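Local coordinates for exopolysaccharide biosynthesis protein (Pantoea stewartii subsp. stewartii DC283, PDB 6TGF) that modifies the glycan biofilm of Pantoea stewartii, probably by hydrolysing the exopolysaccharide, with a tailspike-like parallel beta-helix fold, at residues F67-R81 and H128-N142. Residues are numbered along the deposited sequence; the frame is centred on the assembly and turned at random.
Sequences FQGKLWIGRAGSDAR and HAMALEDSNGQTVFN
Strands 69-74 and 129-134 run antiparallel, their axes 171° apart, and Lys70-Glu133, Trp72-Ala131 and Gly74-Ala129 are the hydrogen-bonded pairs, each joined by two backbone bonds. Trp72 N donates to Ala131 O at 2.8 Å, almost straight off the carbonyl, whereas Ala129 N meets Gly74 O from above the carbonyl plane, just before the type II turn from Arg75 to Ser78.

The pair illustrates how one sheet can serve two surroundings. On the face of Trp72, Ala131 and Glu133, the chain of 67-81 folds back over its own sheet. Arg81 lays CG over one face of the indole and against Ala131 CB (3.4 Å), and a bend at chi3 (-59°) carries its guanidinium to the carboxylate of Glu133. Glu133 OE2 lies 3.2 Å from Arg81 NE, but well out of the guanidinium plane, so no N-H points at it and the attraction is one of charge alone; Asp79 OD2 over one guanidinium face extends the network, and Thr139 CG2 covers the opposite face. The carboxylate of Glu133 stands nearly upright to the indole, planes 83° apart, with OE1 3.4 Å from Trp72 CH2.

The other face is apolar. Ile73 CD1 meets Met130 CE at 3.9 Å, the two chains side by side, and Leu71 CD1 rests on Met130 CG. Nearer the helix 61-66, Phe67 CZ reaches Leu132 CD1 (3.6 Å), while Val140 CG2 touches the ring edge. Leu51 and Ile50 of strand 48-51 pack onto this face.

Val140 and Phe141 both oppose Leu132 in a classic beta bulge, within a four-stranded antiparallel sheet of the N-terminal region matched to the phage-tailspike head-binding family.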
loop_
_atom_site.group_PDB
_atom_site.type_symbol
_atom_site.label_atom_id
_atom_site.label_comp_id
_atom_site.label_asym_id
_atom_site.label_seq_id
_atom_site.Cartn_x
_atom_site.Cartn_y
_atom_site.Cartn_z
ATOM N N PHE B 67 39.746 -49.991 15.087
ATOM C CA PHE B 67 40.404 -50.290 13.785
ATOM C C PHE B 67 41.829 -50.808 14.009
ATOM O O PHE B 67 42.602 -50.173 14.755
ATOM C CB PHE B 67 40.451 -49.070 12.862
ATOM C CG PHE B 67 41.119 -49.341 11.536
ATOM C CD1 PHE B 67 42.489 -49.186 11.387
ATOM C CD2 PHE B 67 40.388 -49.780 10.445
ATOM C CE1 PHE B 67 43.106 -49.450 10.175
ATOM C CE2 PHE B 67 41.007 -50.040 9.231
ATOM C CZ PHE B 67 42.363 -49.875 9.099
ATOM N N GLN B 68 42.151 -51.937 13.369
ATOM C CA GLN B 68 43.527 -52.480 13.212
ATOM C C GLN B 68 43.756 -52.776 11.727
ATOM O O GLN B 68 42.847 -53.350 11.098
ATOM C CB GLN B 68 43.712 -53.738 14.061
ATOM C CG GLN B 68 43.920 -53.443 15.539
ATOM C CD GLN B 68 43.751 -54.669 16.402
ATOM O OE1 GLN B 68 44.712 -55.202 16.949
ATOM N NE2 GLN B 68 42.517 -55.128 16.523
ATOM N N GLY B 69 44.916 -52.392 11.187
ATOM C CA GLY B 69 45.225 -52.574 9.758
ATOM C C GLY B 69 46.585 -52.027 9.367
ATOM O O GLY B 69 47.460 -51.917 10.248
ATOM N N LYS B 70 46.746 -51.707 8.079
ATOM C CA LYS B 70 48.039 -51.334 7.445
ATOM C C LYS B 70 47.827 -50.147 6.501
ATOM O O LYS B 70 46.901 -50.215 5.671
ATOM C CB LYS B 70 48.614 -52.529 6.678
ATOM C CG LYS B 70 48.659 -53.845 7.445
ATOM C CD LYS B 70 49.976 -54.576 7.314
ATOM C CE LYS B 70 49.855 -56.073 7.499
ATOM N NZ LYS B 70 51.178 -56.734 7.399
ATOM N N LEU B 71 48.670 -49.114 6.620
ATOM C CA LEU B 71 48.634 -47.876 5.793
ATOM C C LEU B 71 49.820 -47.880 4.820
ATOM O O LEU B 71 50.954 -48.150 5.266
ATOM C CB LEU B 71 48.671 -46.658 6.723
ATOM C CG LEU B 71 48.705 -45.288 6.041
ATOM C CD1 LEU B 71 47.438 -45.042 5.234
ATOM C CD2 LEU B 71 48.905 -44.182 7.064
ATOM N N TRP B 72 49.551 -47.595 3.542
ATOM C CA TRP B 72 50.556 -47.461 2.451
ATOM C C TRP B 72 50.528 -46.027 1.911
ATOM O O TRP B 72 49.422 -45.517 1.663
ATOM C CB TRP B 72 50.276 -48.465 1.326
ATOM C CG TRP B 72 50.675 -49.880 1.608
ATOM C CD1 TRP B 72 51.891 -50.454 1.377
ATOM C CD2 TRP B 72 49.834 -50.923 2.133
ATOM N NE1 TRP B 72 51.870 -51.776 1.733
ATOM C CE2 TRP B 72 50.621 -52.094 2.198
ATOM C CE3 TRP B 72 48.503 -50.980 2.559
ATOM C CZ2 TRP B 72 50.119 -53.301 2.680
ATOM C CZ3 TRP B 72 48.006 -52.176 3.030
ATOM C CH2 TRP B 72 48.804 -53.319 3.089
ATOM N N ILE B 73 51.704 -45.417 1.739
ATOM C CA ILE B 73 51.901 -44.115 1.033
ATOM C C ILE B 73 52.781 -44.394 -0.191
ATOM O O ILE B 73 53.981 -44.665 -0.001
ATOM C CB ILE B 73 52.528 -43.052 1.960
ATOM C CG1 ILE B 73 51.913 -43.057 3.363
ATOM C CG2 ILE B 73 52.464 -41.674 1.318
ATOM C CD1 ILE B 73 50.451 -42.676 3.407
ATOM N N GLY B 74 52.197 -44.350 -1.392
ATOM C CA GLY B 74 52.869 -44.721 -2.653
ATOM C C GLY B 74 52.937 -43.564 -3.633
ATOM O O GLY B 74 52.358 -42.500 -3.339
ATOM N N ARG B 75 53.622 -43.771 -4.763
ATOM C CA ARG B 75 53.784 -42.768 -5.847
ATOM C C ARG B 75 52.410 -42.434 -6.435
ATOM O O ARG B 75 51.600 -43.367 -6.606
ATOM C CB ARG B 75 54.700 -43.299 -6.953
ATOM C CG ARG B 75 55.120 -42.240 -7.965
ATOM C CD ARG B 75 55.726 -42.810 -9.231
ATOM N NE ARG B 75 56.118 -44.204 -9.086
ATOM C CZ ARG B 75 55.482 -45.243 -9.621
ATOM N NH1 ARG B 75 54.406 -45.072 -10.370
ATOM N NH2 ARG B 75 55.939 -46.463 -9.406
ATOM N N ALA B 76 52.175 -41.156 -6.743
ATOM C CA ALA B 76 50.941 -40.656 -7.392
ATOM C C ALA B 76 50.754 -41.368 -8.738
ATOM O O ALA B 76 51.686 -41.316 -9.566
ATOM C CB ALA B 76 51.014 -39.158 -7.556
ATOM N N GLY B 77 49.606 -42.032 -8.921
ATOM C CA GLY B 77 49.207 -42.718 -10.166
ATOM C C GLY B 77 49.335 -44.231 -10.080
ATOM O O GLY B 77 49.169 -44.883 -11.130
ATOM N N SER B 78 49.606 -44.780 -8.889
ATOM C CA SER B 78 49.856 -46.229 -8.653
ATOM C C SER B 78 49.021 -46.739 -7.473
ATOM O O SER B 78 48.570 -45.909 -6.665
ATOM C CB SER B 78 51.321 -46.483 -8.415
ATOM O OG SER B 78 51.727 -45.970 -7.153
ATOM N N ASP B 79 48.830 -48.059 -7.386
ATOM C CA ASP B 79 48.371 -48.757 -6.156
ATOM C C ASP B 79 49.562 -48.811 -5.192
ATOM O O ASP B 79 50.549 -49.499 -5.518
ATOM C CB ASP B 79 47.814 -50.150 -6.470
ATOM C CG ASP B 79 47.316 -50.920 -5.254
ATOM O OD1 ASP B 79 47.320 -50.345 -4.148
ATOM O OD2 ASP B 79 46.927 -52.092 -5.424
ATOM N N ALA B 80 49.465 -48.110 -4.057
ATOM C CA ALA B 80 50.563 -47.888 -3.086
ATOM C C ALA B 80 50.983 -49.204 -2.413
ATOM O O ALA B 80 52.084 -49.232 -1.834
ATOM C CB ALA B 80 50.141 -46.865 -2.060
ATOM N N ARG B 81 50.142 -50.241 -2.478
ATOM C CA ARG B 81 50.366 -51.551 -1.806
ATOM C C ARG B 81 51.341 -52.413 -2.618
ATOM O O ARG B 81 52.032 -53.250 -2.005
ATOM C CB ARG B 81 49.042 -52.301 -1.628
ATOM C CG ARG B 81 47.951 -51.498 -0.935
ATOM C CD ARG B 81 46.849 -52.392 -0.401
ATOM N NE ARG B 81 46.236 -53.177 -1.465
ATOM C CZ ARG B 81 45.271 -52.748 -2.277
ATOM N NH1 ARG B 81 44.780 -51.525 -2.159
ATOM N NH2 ARG B 81 44.794 -53.554 -3.210
ATOM N N HIS B 128 50.866 -38.089 -3.735
ATOM C CA HIS B 128 51.061 -39.512 -3.351
ATOM C C HIS B 128 49.765 -40.307 -3.533
ATOM O O HIS B 128 48.675 -39.713 -3.411
ATOM C CB HIS B 128 51.576 -39.614 -1.908
ATOM C CG HIS B 128 50.610 -39.124 -0.881
ATOM N ND1 HIS B 128 50.601 -37.814 -0.442
ATOM C CD2 HIS B 128 49.627 -39.757 -0.204
ATOM C CE1 HIS B 128 49.655 -37.660 0.460
ATOM N NE2 HIS B 128 49.041 -38.837 0.624
ATOM N N ALA B 129 49.900 -41.602 -3.827
ATOM C CA ALA B 129 48.840 -42.626 -3.694
ATOM C C ALA B 129 48.755 -43.034 -2.221
ATOM O O ALA B 129 49.801 -43.006 -1.544
ATOM C CB ALA B 129 49.146 -43.816 -4.568
ATOM N N MET B 130 47.559 -43.391 -1.748
ATOM C CA MET B 130 47.327 -43.846 -0.352
ATOM C C MET B 130 46.367 -45.040 -0.363
ATOM O O MET B 130 45.319 -44.955 -1.033
ATOM C CB MET B 130 46.745 -42.720 0.508
ATOM C CG MET B 130 46.766 -43.024 1.994
ATOM S SD MET B 130 45.878 -41.780 2.962
ATOM C CE MET B 130 47.178 -40.572 3.209
ATOM N N ALA B 131 46.731 -46.108 0.354
ATOM C CA ALA B 131 45.953 -47.361 0.481
ATOM C C ALA B 131 45.860 -47.755 1.958
ATOM O O ALA B 131 46.900 -47.732 2.645
ATOM C CB ALA B 131 46.597 -48.448 -0.342
ATOM N N LEU B 132 44.652 -48.088 2.420
ATOM C CA LEU B 132 44.383 -48.587 3.793
ATOM C C LEU B 132 43.689 -49.950 3.701
ATOM O O LEU B 132 42.639 -50.035 3.034
ATOM C CB LEU B 132 43.511 -47.571 4.539
ATOM C CG LEU B 132 43.186 -47.913 5.993
ATOM C CD1 LEU B 132 44.441 -47.940 6.850
ATOM C CD2 LEU B 132 42.180 -46.926 6.563
ATOM N N GLU B 133 44.281 -50.971 4.331
ATOM C CA GLU B 133 43.663 -52.301 4.572
ATOM C C GLU B 133 43.424 -52.462 6.076
ATOM O O GLU B 133 44.181 -51.855 6.858
ATOM C CB GLU B 133 44.569 -53.434 4.084
ATOM C CG GLU B 133 44.694 -53.519 2.575
ATOM C CD GLU B 133 45.414 -54.758 2.069
ATOM O OE1 GLU B 133 46.131 -55.394 2.867
ATOM O OE2 GLU B 133 45.252 -55.087 0.876
ATOM N N ASP B 134 42.415 -53.252 6.456
ATOM C CA ASP B 134 42.211 -53.719 7.853
ATOM C C ASP B 134 43.137 -54.921 8.081
ATOM O O ASP B 134 43.785 -55.355 7.107
ATOM C CB ASP B 134 40.736 -54.018 8.146
ATOM C CG ASP B 134 40.153 -55.208 7.401
ATOM O OD1 ASP B 134 40.879 -55.809 6.583
ATOM O OD2 ASP B 134 38.971 -55.524 7.645
ATOM N N SER B 135 43.195 -55.435 9.312
ATOM C CA SER B 135 44.078 -56.562 9.721
ATOM C C SER B 135 43.710 -57.843 8.956
ATOM O O SER B 135 44.558 -58.753 8.908
ATOM C CB SER B 135 44.032 -56.774 11.215
ATOM O OG SER B 135 42.754 -57.232 11.628
ATOM N N ASN B 136 42.501 -57.906 8.381
ATOM C CA ASN B 136 41.992 -59.056 7.581
ATOM C C ASN B 136 42.558 -59.028 6.153
ATOM O O ASN B 136 42.650 -60.112 5.548
ATOM C CB ASN B 136 40.462 -59.077 7.521
ATOM C CG ASN B 136 39.817 -59.582 8.794
ATOM O OD1 ASN B 136 40.473 -60.202 9.629
ATOM N ND2 ASN B 136 38.528 -59.329 8.945
ATOM N N GLY B 137 42.898 -57.844 5.631
ATOM C CA GLY B 137 43.403 -57.653 4.256
ATOM C C GLY B 137 42.352 -57.056 3.334
ATOM O O GLY B 137 42.631 -56.941 2.126
ATOM N N GLN B 138 41.184 -56.693 3.878
ATOM C CA GLN B 138 40.094 -55.983 3.156
ATOM C C GLN B 138 40.484 -54.509 2.999
ATOM O O GLN B 138 40.808 -53.881 4.025
ATOM C CB GLN B 138 38.775 -56.093 3.923
ATOM C CG GLN B 138 38.281 -57.521 4.106
ATOM C CD GLN B 138 36.973 -57.588 4.856
ATOM O OE1 GLN B 138 36.644 -56.712 5.652
ATOM N NE2 GLN B 138 36.215 -58.644 4.610
ATOM N N THR B 139 40.449 -53.980 1.772
ATOM C CA THR B 139 40.812 -52.573 1.451
ATOM C C THR B 139 39.682 -51.637 1.898
ATOM O O THR B 139 38.519 -51.907 1.539
ATOM C CB THR B 139 41.109 -52.386 -0.042
ATOM O OG1 THR B 139 40.048 -52.976 -0.790
ATOM C CG2 THR B 139 42.427 -52.996 -0.461
ATOM N N VAL B 140 40.026 -50.588 2.651
ATOM C CA VAL B 140 39.104 -49.486 3.061
ATOM C C VAL B 140 39.159 -48.413 1.967
ATOM O O VAL B 140 38.091 -48.069 1.424
ATOM C CB VAL B 140 39.474 -48.915 4.446
ATOM C CG1 VAL B 140 38.444 -47.908 4.938
ATOM C CG2 VAL B 140 39.672 -50.012 5.483
ATOM N N PHE B 141 40.364 -47.914 1.664
ATOM C CA PHE B 141 40.671 -47.047 0.494
ATOM C C PHE B 141 41.638 -47.769 -0.448
ATOM O O PHE B 141 42.373 -48.670 0.002
ATOM C CB PHE B 141 41.368 -45.738 0.877
ATOM C CG PHE B 141 40.843 -45.008 2.085
ATOM C CD1 PHE B 141 39.635 -44.331 2.035
ATOM C CD2 PHE B 141 41.590 -44.943 3.251
ATOM C CE1 PHE B 141 39.168 -43.638 3.143
ATOM C CE2 PHE B 141 41.123 -44.251 4.357
ATOM C CZ PHE B 141 39.914 -43.599 4.301
ATOM N N ASN B 142 41.641 -47.348 -1.714
ATOM C CA ASN B 142 42.731 -47.593 -2.696
ATOM C C ASN B 142 42.755 -46.410 -3.669
ATOM O O ASN B 142 42.156 -46.520 -4.756
ATOM C CB ASN B 142 42.575 -48.940 -3.407
ATOM C CG ASN B 142 43.740 -49.268 -4.317
ATOM O OD1 ASN B 142 44.832 -48.724 -4.163
ATOM N ND2 ASN B 142 43.521 -50.166 -5.262
#